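Local coordinates for protein inorganic pyrophosphatase (Neisseria gonorrhoeae, PDB 5TEA) that probably catalyses the magnesium-dependent hydrolysis of inorganic pyrophosphate to two phosphate ions, working as a homohexamer, at residues B[62-67]-B[83-88]; B[98-103]-B[114-119]; B[102-107]-B[161-166]. All coordinates share one frame; numbering follows the deposited sequence.

Contact 1 (B[62-67]-B[83-88]); sequences PTNYGF and LVTEQP
The carboxamide of Asn64 is the flat group of this contact, and its polar partners in 83-88, Thr85 and Leu83, lie in or near its plane. Thr85 OG1 sits only 4° out of that plane and accepts from Asn64 ND2 at 2.8 Å. The second bond of Asn64 ND2 runs to Leu83 O at 3.0 Å, tilted 19° from the amide plane. The first torsion sets CG beside the backbone N and anti to the carbonyl carbon (chi1 -53°); the two bonds of ND2 then hold the amide toward 83-85. On its oxygen side, Asn64 OD1 meets Pro88 CA at 3.6 Å and accepts from the backbone N of Ala34 and of Leu89.

Thr85 OG1 donates to Gln87 O at 2.6 Å while accepting from Asn64 ND2, so the hydroxyl is both donor and acceptor. Between the backbones, Asn64 and Leu83 form an antiparallel hydrogen-bonded pair: Leu83 N donates to Asn64 O at 3.0 Å, while the return bond from Asn64 N is weak. Asn64 O is gripped twice, because Thr63 OG1 also donates to it, at 2.7 Å and from the opposite face of the carbonyl. Beside this network the methyls Thr63 CG2 and Val84 CG2 touch at 3.9 Å, and helix 137-149 packs on Thr63 through Ile143.

The next residue, Tyr65, a predicted substrate-binding residue, points away from 83-88, its OH weakly bonded to Lys114.

Strands 64-67 and 80-83 part here, and the amide takes over from backbone pairing. With both its N-H groups and its oxygen engaged, the buried Asn64 side chain has its rotation fixed, and it ties strand 64-67 to the loop segment 85-88.

Contact 2 (B[98-103]-B[114-119]); sequences RVIGVM and KIVCVP
From Arg98-Val118 to Met103-Lys114 the two strands run antiparallel, their axes 4.4 Å apart at 154°, with a one-residue slip in register between Val99 and Gly101. The slip is a classic beta bulge: Ile100 and Gly101 both face Val116. Ile100 N donates to Val116 O at 2.9 Å. Gly101 N reaches the same Val116 O only weakly, at 3.4 Å, and Val116 N returns a bond to Gly101 O.

At the bulge the side chain of Ile100 stands with CG1 between the backbone N and the carbonyl carbon (chi1 69°), laying CG1 against Val116 CG1 at 3.8 Å. Its CG2 meets Val118 CG2, the two side chains at about a right angle. On the other face of the sheet, Ile115 bridges two valines: its CG2 touches Val99 CG1 at 3.8 Å and its CD1 touches Val102 CG2 at 3.9 Å. Helix 167-183 covers this face through Ala170 and Ile174.

Met103 and Lys114 share a face with Val116 and lie side by side, pointing the same way. Met103 is extended up to its sulfur and then bends (chi3 80°), bringing CE to 3.9 Å from Lys114 CD. The aliphatic chain is thus flanked by a methyl, while Lys114 NZ ends in a salt bridge to Asp112 and a hydrogen bond to Asp80.

Such a twisted, bulged hairpin is in keeping with the curled beta-barrel core of soluble pyrophosphatases, here delivering Lys114 to two carboxylates of the metal site.

Contact 3 (B[102-107]-B[161-166]); sequences VMKFVD and VESWGG. Unlike the reference sequence in segment 161-166: Gly166 (reference Asp).
Gly165 N donates to Val102 O at 2.7 Å in an almost straight bond (178°), and Val102 N answers to Gly165 O at 2.9 Å. The carbonyl of Val102 also receives a CA-H contact from Trp164, which supplements the main bond. Val102 CG1 packs directly on the backbone of Gly165, 3.7 Å from its CA.

On the opposite face of the sheet the indole of Trp164 lies beside Met103. Met103 CG stands over one face of the six-membered ring, 3.7 Å from its centroid and 20° off the normal, a CH-pi contact. The sulfur follows obliquely: Met103 SD is 4.3 Å from the same centroid, a Met-aromatic contact. Val161 CG1 also lies above the ring, toward its rim, and meets Met103 CG at 3.8 Å. Val161 CG2 reaches Phe105 CD1 at 3.7 Å, and Val161 CA sits in the plane of the Phe105 ring at its edge.

The face formed by Met103, Phe105, Val161 and Trp164 is thus largely apolar, its indole NE1 hydrogen-bonded to Glu144 of helix 137-149. On the other face Lys104 NZ forms a salt bridge with Asp113. The Phe105 side chain comes within about 4 Å of those of Asp112, a calcium ligand, and Tyr150, a predicted substrate-binding residue, so this apolar packing borders the active site.

Overall arrangement
All three contacts belong to one curled sheet. Contacts 2 and 3 use opposite edges of strand 94-107, share Val102 and Met103, and have centres about 11 Å apart. Contact 1 lies about 10 Å from contact 2, centre to centre, and joins it through Val84 N, 3.0 Å from Cys117 O, a probable hydrogen bond. Contacts 1 and 3 do not touch; their centres are about 17 Å apart. Lys114 of contact 2 packs its CE against Phe105 CD2 of contact 3 at 3.8 Å. Its side chain comes within about 5 Å of the bound calcium ion, against about 8 Å for Phe105. Contact 1 approaches the site through Tyr65 OH, 3.2 Å from Lys114 NZ.

Contact 1 (B[62-67]-B[83-88])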
loop_
_atom_site.group_PDB
_atom_site.type_symbol
_atom_site.label_atom_id
_atom_site.label_comp_id
_atom_site.label_asym_id
_atom_site.label_seq_id
_atom_site.Cartn_x
_atom_site.Cartn_y
_atom_site.Cartn_z
ATOM N N PRO B 62 9.102 -12.867 6.497
ATOM C CA PRO B 62 7.769 -13.467 6.329
ATOM C C PRO B 62 6.837 -13.232 7.505
ATOM O O PRO B 62 5.619 -13.407 7.344
ATOM C CB PRO B 62 8.081 -14.968 6.165
ATOM C CG PRO B 62 9.365 -15.160 6.946
ATOM C CD PRO B 62 10.142 -13.883 6.743
ATOM N N THR B 63 7.362 -12.876 8.680
ATOM C CA THR B 63 6.564 -12.502 9.844
ATOM C C THR B 63 7.128 -11.206 10.394
ATOM O O THR B 63 8.196 -10.768 9.986
ATOM C CB THR B 63 6.617 -13.560 10.955
ATOM O OG1 THR B 63 7.909 -13.503 11.580
ATOM C CG2 THR B 63 6.396 -14.963 10.374
ATOM N N ASN B 64 6.432 -10.604 11.354
ATOM C CA ASN B 64 7.075 -9.527 12.094
ATOM C C ASN B 64 8.244 -10.116 12.872
ATOM O O ASN B 64 8.256 -11.308 13.198
ATOM C CB ASN B 64 6.088 -8.840 13.039
ATOM C CG ASN B 64 4.841 -8.378 12.331
ATOM O OD1 ASN B 64 4.854 -7.366 11.607
ATOM N ND2 ASN B 64 3.745 -9.099 12.541
ATOM N N TYR B 65 9.242 -9.280 13.153
ATOM C CA TYR B 65 10.464 -9.733 13.802
ATOM C C TYR B 65 10.734 -8.859 15.015
ATOM O O TYR B 65 10.778 -7.631 14.898
ATOM C CB TYR B 65 11.638 -9.668 12.822
ATOM C CG TYR B 65 12.865 -10.458 13.212
ATOM C CD1 TYR B 65 13.007 -11.793 12.835
ATOM C CD2 TYR B 65 13.908 -9.858 13.910
ATOM C CE1 TYR B 65 14.137 -12.510 13.170
ATOM C CE2 TYR B 65 15.051 -10.575 14.241
ATOM C CZ TYR B 65 15.154 -11.899 13.864
ATOM O OH TYR B 65 16.279 -12.623 14.174
ATOM N N GLY B 66 10.907 -9.476 16.180
ATOM C CA GLY B 66 11.166 -8.685 17.372
ATOM C C GLY B 66 12.068 -9.357 18.386
ATOM O O GLY B 66 12.769 -10.315 18.054
ATOM N N PHE B 67 12.045 -8.892 19.636
ATOM C CA PHE B 67 12.864 -9.529 20.662
ATOM C C PHE B 67 12.144 -9.494 22.000
ATOM O O PHE B 67 11.184 -8.749 22.197
ATOM C CB PHE B 67 14.237 -8.863 20.795
ATOM C CG PHE B 67 14.201 -7.479 21.390
ATOM C CD1 PHE B 67 13.935 -6.366 20.590
ATOM C CD2 PHE B 67 14.462 -7.279 22.737
ATOM C CE1 PHE B 67 13.920 -5.086 21.129
ATOM C CE2 PHE B 67 14.437 -5.992 23.283
ATOM C CZ PHE B 67 14.171 -4.899 22.474
ATOM N N LEU B 83 6.761 -12.907 15.243
ATOM C CA LEU B 83 5.420 -12.537 15.676
ATOM C C LEU B 83 4.502 -12.551 14.465
ATOM O O LEU B 83 4.688 -11.757 13.532
ATOM C CB LEU B 83 5.422 -11.158 16.334
ATOM C CG LEU B 83 4.045 -10.649 16.780
ATOM C CD1 LEU B 83 3.600 -11.392 18.040
ATOM C CD2 LEU B 83 4.087 -9.142 17.009
ATOM N N VAL B 84 3.526 -13.449 14.476
ATOM C CA VAL B 84 2.658 -13.688 13.328
ATOM C C VAL B 84 1.380 -12.872 13.491
ATOM O O VAL B 84 0.674 -13.003 14.492
ATOM C CB VAL B 84 2.345 -15.183 13.175
ATOM C CG1 VAL B 84 1.343 -15.426 12.040
ATOM C CG2 VAL B 84 3.658 -15.974 12.965
ATOM N N THR B 85 1.089 -12.020 12.510
ATOM C CA THR B 85 -0.146 -11.251 12.463
ATOM C C THR B 85 -0.662 -11.261 11.032
ATOM O O THR B 85 0.081 -11.534 10.088
ATOM C CB THR B 85 0.038 -9.775 12.890
ATOM O OG1 THR B 85 0.978 -9.141 12.016
ATOM C CG2 THR B 85 0.516 -9.640 14.340
ATOM N N GLU B 86 -1.935 -10.905 10.871
ATOM C CA GLU B 86 -2.485 -10.771 9.521
ATOM C C GLU B 86 -1.952 -9.520 8.821
ATOM O O GLU B 86 -1.652 -9.555 7.620
ATOM C CB GLU B 86 -4.020 -10.755 9.575
ATOM C CG GLU B 86 -4.676 -12.142 9.705
ATOM C CD GLU B 86 -4.902 -12.623 11.153
ATOM O OE1 GLU B 86 -5.328 -11.822 12.030
ATOM O OE2 GLU B 86 -4.665 -13.831 11.405
ATOM N N GLN B 87 -1.831 -8.407 9.547
ATOM C CA GLN B 87 -1.321 -7.170 8.994
ATOM C C GLN B 87 -0.032 -6.755 9.706
ATOM O O GLN B 87 0.087 -6.930 10.924
ATOM C CB GLN B 87 -2.386 -6.060 9.106
ATOM C CG GLN B 87 -3.638 -6.308 8.232
ATOM C CD GLN B 87 -4.743 -7.115 8.923
ATOM O OE1 GLN B 87 -4.832 -7.159 10.154
ATOM N NE2 GLN B 87 -5.604 -7.743 8.122
ATOM N N PRO B 88 0.950 -6.215 8.983
ATOM C CA PRO B 88 2.252 -5.922 9.612
ATOM C C PRO B 88 2.154 -4.955 10.788
ATOM O O PRO B 88 1.342 -4.022 10.800
ATOM C CB PRO B 88 3.079 -5.318 8.463
ATOM C CG PRO B 88 2.440 -5.826 7.220
ATOM C CD PRO B 88 0.966 -5.964 7.529
#

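Contact 2 (B[98-103]-B[114-119])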
loop_
_atom_site.group_PDB
_atom_site.type_symbol
_atom_site.label_atom_id
_atom_site.label_comp_id
_atom_site.label_asym_id
_atom_site.label_seq_id
_atom_site.Cartn_x
_atom_site.Cartn_y
_atom_site.Cartn_z
ATOM N N ARG B 98 1.411 -14.231 23.109
ATOM C CA ARG B 98 1.353 -15.629 23.523
ATOM C C ARG B 98 2.461 -16.403 22.822
ATOM O O ARG B 98 2.634 -16.274 21.606
ATOM C CB ARG B 98 -0.013 -16.245 23.204
ATOM C CG ARG B 98 -0.027 -17.775 23.247
ATOM C CD ARG B 98 -1.407 -18.352 22.934
ATOM N NE ARG B 98 -2.331 -18.195 24.054
ATOM C CZ ARG B 98 -2.423 -19.026 25.090
ATOM N NH1 ARG B 98 -1.651 -20.103 25.174
ATOM N NH2 ARG B 98 -3.299 -18.778 26.051
ATOM N N VAL B 99 3.210 -17.192 23.596
ATOM C CA VAL B 99 4.236 -18.100 23.074
ATOM C C VAL B 99 3.543 -19.335 22.504
ATOM O O VAL B 99 2.843 -20.047 23.235
ATOM C CB VAL B 99 5.210 -18.510 24.188
ATOM C CG1 VAL B 99 6.219 -19.566 23.683
ATOM C CG2 VAL B 99 5.910 -17.307 24.788
ATOM N N ILE B 100 3.737 -19.618 21.215
ATOM C CA ILE B 100 3.127 -20.807 20.621
ATOM C C ILE B 100 4.133 -21.838 20.128
ATOM O O ILE B 100 3.711 -22.946 19.752
ATOM C CB ILE B 100 2.126 -20.468 19.487
ATOM C CG1 ILE B 100 2.840 -19.897 18.254
ATOM C CG2 ILE B 100 0.977 -19.573 19.997
ATOM C CD1 ILE B 100 1.942 -19.811 17.023
ATOM N N GLY B 101 5.433 -21.551 20.144
ATOM C CA GLY B 101 6.419 -22.514 19.693
ATOM C C GLY B 101 7.795 -21.876 19.610
ATOM O O GLY B 101 7.991 -20.723 20.009
ATOM N N VAL B 102 8.752 -22.650 19.100
ATOM C CA VAL B 102 10.110 -22.142 18.892
ATOM C C VAL B 102 10.676 -22.716 17.609
ATOM O O VAL B 102 10.502 -23.903 17.310
ATOM C CB VAL B 102 11.033 -22.426 20.100
ATOM C CG1 VAL B 102 11.047 -23.927 20.487
ATOM C CG2 VAL B 102 12.438 -21.863 19.867
ATOM N N MET B 103 11.314 -21.847 16.821
ATOM C CA MET B 103 12.099 -22.278 15.675
ATOM C C MET B 103 13.534 -22.464 16.157
ATOM O O MET B 103 14.223 -21.480 16.429
ATOM C CB MET B 103 12.015 -21.244 14.549
ATOM C CG MET B 103 12.643 -21.728 13.267
ATOM S SD MET B 103 12.590 -20.466 11.979
ATOM C CE MET B 103 13.969 -19.439 12.471
ATOM N N LYS B 114 14.469 -18.738 17.696
ATOM C CA LYS B 114 13.481 -17.677 17.555
ATOM C C LYS B 114 12.144 -18.165 18.099
ATOM O O LYS B 114 11.626 -19.195 17.658
ATOM C CB LYS B 114 13.382 -17.236 16.087
ATOM C CG LYS B 114 14.786 -17.016 15.497
ATOM C CD LYS B 114 14.832 -16.079 14.327
ATOM C CE LYS B 114 16.220 -16.133 13.691
ATOM N NZ LYS B 114 17.276 -15.677 14.640
ATOM N N ILE B 115 11.623 -17.456 19.089
ATOM C CA ILE B 115 10.349 -17.815 19.717
ATOM C C ILE B 115 9.229 -17.407 18.776
ATOM O O ILE B 115 9.253 -16.300 18.229
ATOM C CB ILE B 115 10.205 -17.112 21.077
ATOM C CG1 ILE B 115 11.475 -17.303 21.919
ATOM C CG2 ILE B 115 8.978 -17.630 21.843
ATOM C CD1 ILE B 115 11.780 -18.792 22.186
ATOM N N VAL B 116 8.262 -18.303 18.554
ATOM C CA VAL B 116 7.121 -18.015 17.684
ATOM C C VAL B 116 5.970 -17.541 18.561
ATOM O O VAL B 116 5.612 -18.204 19.545
ATOM C CB VAL B 116 6.715 -19.242 16.851
ATOM C CG1 VAL B 116 5.634 -18.840 15.839
ATOM C CG2 VAL B 116 7.925 -19.857 16.155
ATOM N N CYS B 117 5.413 -16.379 18.228
ATOM C CA CYS B 117 4.408 -15.740 19.067
ATOM C C CYS B 117 3.274 -15.214 18.207
ATOM O O CYS B 117 3.439 -14.968 17.006
ATOM C CB CYS B 117 4.986 -14.553 19.863
ATOM S SG CYS B 117 6.188 -14.975 21.130
ATOM N N VAL B 118 2.138 -14.988 18.864
ATOM C CA VAL B 118 1.040 -14.188 18.319
ATOM C C VAL B 118 0.641 -13.176 19.386
ATOM O O VAL B 118 0.928 -13.371 20.578
ATOM C CB VAL B 118 -0.168 -15.071 17.920
ATOM C CG1 VAL B 118 0.215 -16.001 16.751
ATOM C CG2 VAL B 118 -0.655 -15.898 19.140
ATOM N N PRO B 119 -0.026 -12.092 19.004
ATOM C CA PRO B 119 -0.546 -11.174 20.028
ATOM C C PRO B 119 -1.441 -11.933 20.997
ATOM O O PRO B 119 -2.200 -12.823 20.598
ATOM C CB PRO B 119 -1.347 -10.145 19.219
ATOM C CG PRO B 119 -0.765 -10.227 17.823
ATOM C CD PRO B 119 -0.439 -11.686 17.648
#

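Contact 3 (B[102-107]-B[161-166])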
loop_
_atom_site.group_PDB
_atom_site.type_symbol
_atom_site.label_atom_id
_atom_site.label_comp_id
_atom_site.label_asym_id
_atom_site.label_seq_id
_atom_site.Cartn_x
_atom_site.Cartn_y
_atom_site.Cartn_z
ATOM N N VAL B 102 8.752 -22.650 19.100
ATOM C CA VAL B 102 10.110 -22.142 18.892
ATOM C C VAL B 102 10.676 -22.716 17.609
ATOM O O VAL B 102 10.502 -23.903 17.310
ATOM C CB VAL B 102 11.033 -22.426 20.100
ATOM C CG1 VAL B 102 11.047 -23.927 20.487
ATOM C CG2 VAL B 102 12.438 -21.863 19.867
ATOM N N MET B 103 11.314 -21.847 16.821
ATOM C CA MET B 103 12.099 -22.278 15.675
ATOM C C MET B 103 13.534 -22.464 16.157
ATOM O O MET B 103 14.223 -21.480 16.429
ATOM C CB MET B 103 12.015 -21.244 14.549
ATOM C CG MET B 103 12.643 -21.728 13.267
ATOM S SD MET B 103 12.590 -20.466 11.979
ATOM C CE MET B 103 13.969 -19.439 12.471
ATOM N N LYS B 104 13.972 -23.727 16.312
ATOM C CA LYS B 104 15.359 -23.988 16.669
ATOM C C LYS B 104 16.245 -23.732 15.459
ATOM O O LYS B 104 16.021 -24.300 14.385
ATOM C CB LYS B 104 15.542 -25.428 17.152
ATOM C CG LYS B 104 14.780 -25.727 18.432
ATOM C CD LYS B 104 15.383 -25.000 19.620
ATOM C CE LYS B 104 16.732 -25.600 20.001
ATOM N NZ LYS B 104 17.305 -25.037 21.255
ATOM N N PHE B 105 17.267 -22.898 15.635
ATOM C CA PHE B 105 17.938 -22.318 14.478
ATOM C C PHE B 105 19.409 -22.124 14.792
ATOM O O PHE B 105 19.775 -21.706 15.894
ATOM C CB PHE B 105 17.279 -20.989 14.104
ATOM C CG PHE B 105 17.797 -20.369 12.835
ATOM C CD1 PHE B 105 17.636 -21.001 11.614
ATOM C CD2 PHE B 105 18.396 -19.123 12.869
ATOM C CE1 PHE B 105 18.112 -20.409 10.437
ATOM C CE2 PHE B 105 18.860 -18.507 11.701
ATOM C CZ PHE B 105 18.714 -19.154 10.487
ATOM N N VAL B 106 20.246 -22.422 13.808
ATOM C CA VAL B 106 21.681 -22.236 13.916
ATOM C C VAL B 106 22.083 -21.248 12.838
ATOM O O VAL B 106 21.712 -21.411 11.668
ATOM C CB VAL B 106 22.438 -23.568 13.779
ATOM C CG1 VAL B 106 23.942 -23.324 13.759
ATOM C CG2 VAL B 106 22.053 -24.494 14.942
ATOM N N ASP B 107 22.810 -20.215 13.241
ATOM C CA ASP B 107 23.206 -19.113 12.364
ATOM C C ASP B 107 24.686 -18.892 12.610
ATOM O O ASP B 107 25.079 -18.534 13.727
ATOM C CB ASP B 107 22.393 -17.854 12.687
ATOM C CG ASP B 107 22.605 -16.724 11.689
ATOM O OD1 ASP B 107 23.600 -16.726 10.944
ATOM O OD2 ASP B 107 21.754 -15.808 11.666
ATOM N N VAL B 161 17.418 -24.259 9.981
ATOM C CA VAL B 161 16.336 -24.574 10.912
ATOM C C VAL B 161 16.432 -26.050 11.274
ATOM O O VAL B 161 16.284 -26.923 10.411
ATOM C CB VAL B 161 14.966 -24.244 10.306
ATOM C CG1 VAL B 161 13.860 -24.676 11.286
ATOM C CG2 VAL B 161 14.874 -22.736 9.948
ATOM N N GLU B 162 16.696 -26.328 12.555
ATOM C CA GLU B 162 16.969 -27.681 13.018
ATOM C C GLU B 162 15.708 -28.440 13.383
ATOM O O GLU B 162 15.656 -29.661 13.193
ATOM C CB GLU B 162 17.884 -27.651 14.242
ATOM C CG GLU B 162 19.205 -26.942 14.007
ATOM C CD GLU B 162 20.179 -27.759 13.168
ATOM O OE1 GLU B 162 19.809 -28.849 12.689
ATOM O OE2 GLU B 162 21.327 -27.308 12.989
ATOM N N SER B 163 14.700 -27.737 13.893
ATOM C CA SER B 163 13.445 -28.345 14.314
ATOM C C SER B 163 12.490 -27.237 14.712
ATOM O O SER B 163 12.880 -26.081 14.899
ATOM C CB SER B 163 13.632 -29.305 15.487
ATOM O OG SER B 163 13.981 -28.592 16.665
ATOM N N TRP B 164 11.227 -27.622 14.860
ATOM C CA TRP B 164 10.176 -26.755 15.368
ATOM C C TRP B 164 9.728 -27.328 16.700
ATOM O O TRP B 164 9.369 -28.508 16.771
ATOM C CB TRP B 164 9.014 -26.685 14.387
ATOM C CG TRP B 164 9.363 -25.964 13.133
ATOM C CD1 TRP B 164 9.774 -26.513 11.960
ATOM C CD2 TRP B 164 9.313 -24.549 12.921
ATOM N NE1 TRP B 164 9.976 -25.525 11.018
ATOM C CE2 TRP B 164 9.708 -24.312 11.587
ATOM C CE3 TRP B 164 8.978 -23.462 13.729
ATOM C CZ2 TRP B 164 9.768 -23.042 11.047
ATOM C CZ3 TRP B 164 9.038 -22.195 13.186
ATOM C CH2 TRP B 164 9.429 -21.994 11.863
ATOM N N GLY B 165 9.792 -26.511 17.748
ATOM C CA GLY B 165 9.490 -26.973 19.093
ATOM C C GLY B 165 8.185 -26.383 19.583
ATOM O O GLY B 165 7.747 -25.347 19.073
ATOM N N GLY B 166 7.552 -27.021 20.568
ATOM C CA GLY B 166 6.302 -26.525 21.099
ATOM C C GLY B 166 6.535 -25.449 22.145
ATOM O O GLY B 166 7.661 -25.018 22.399
#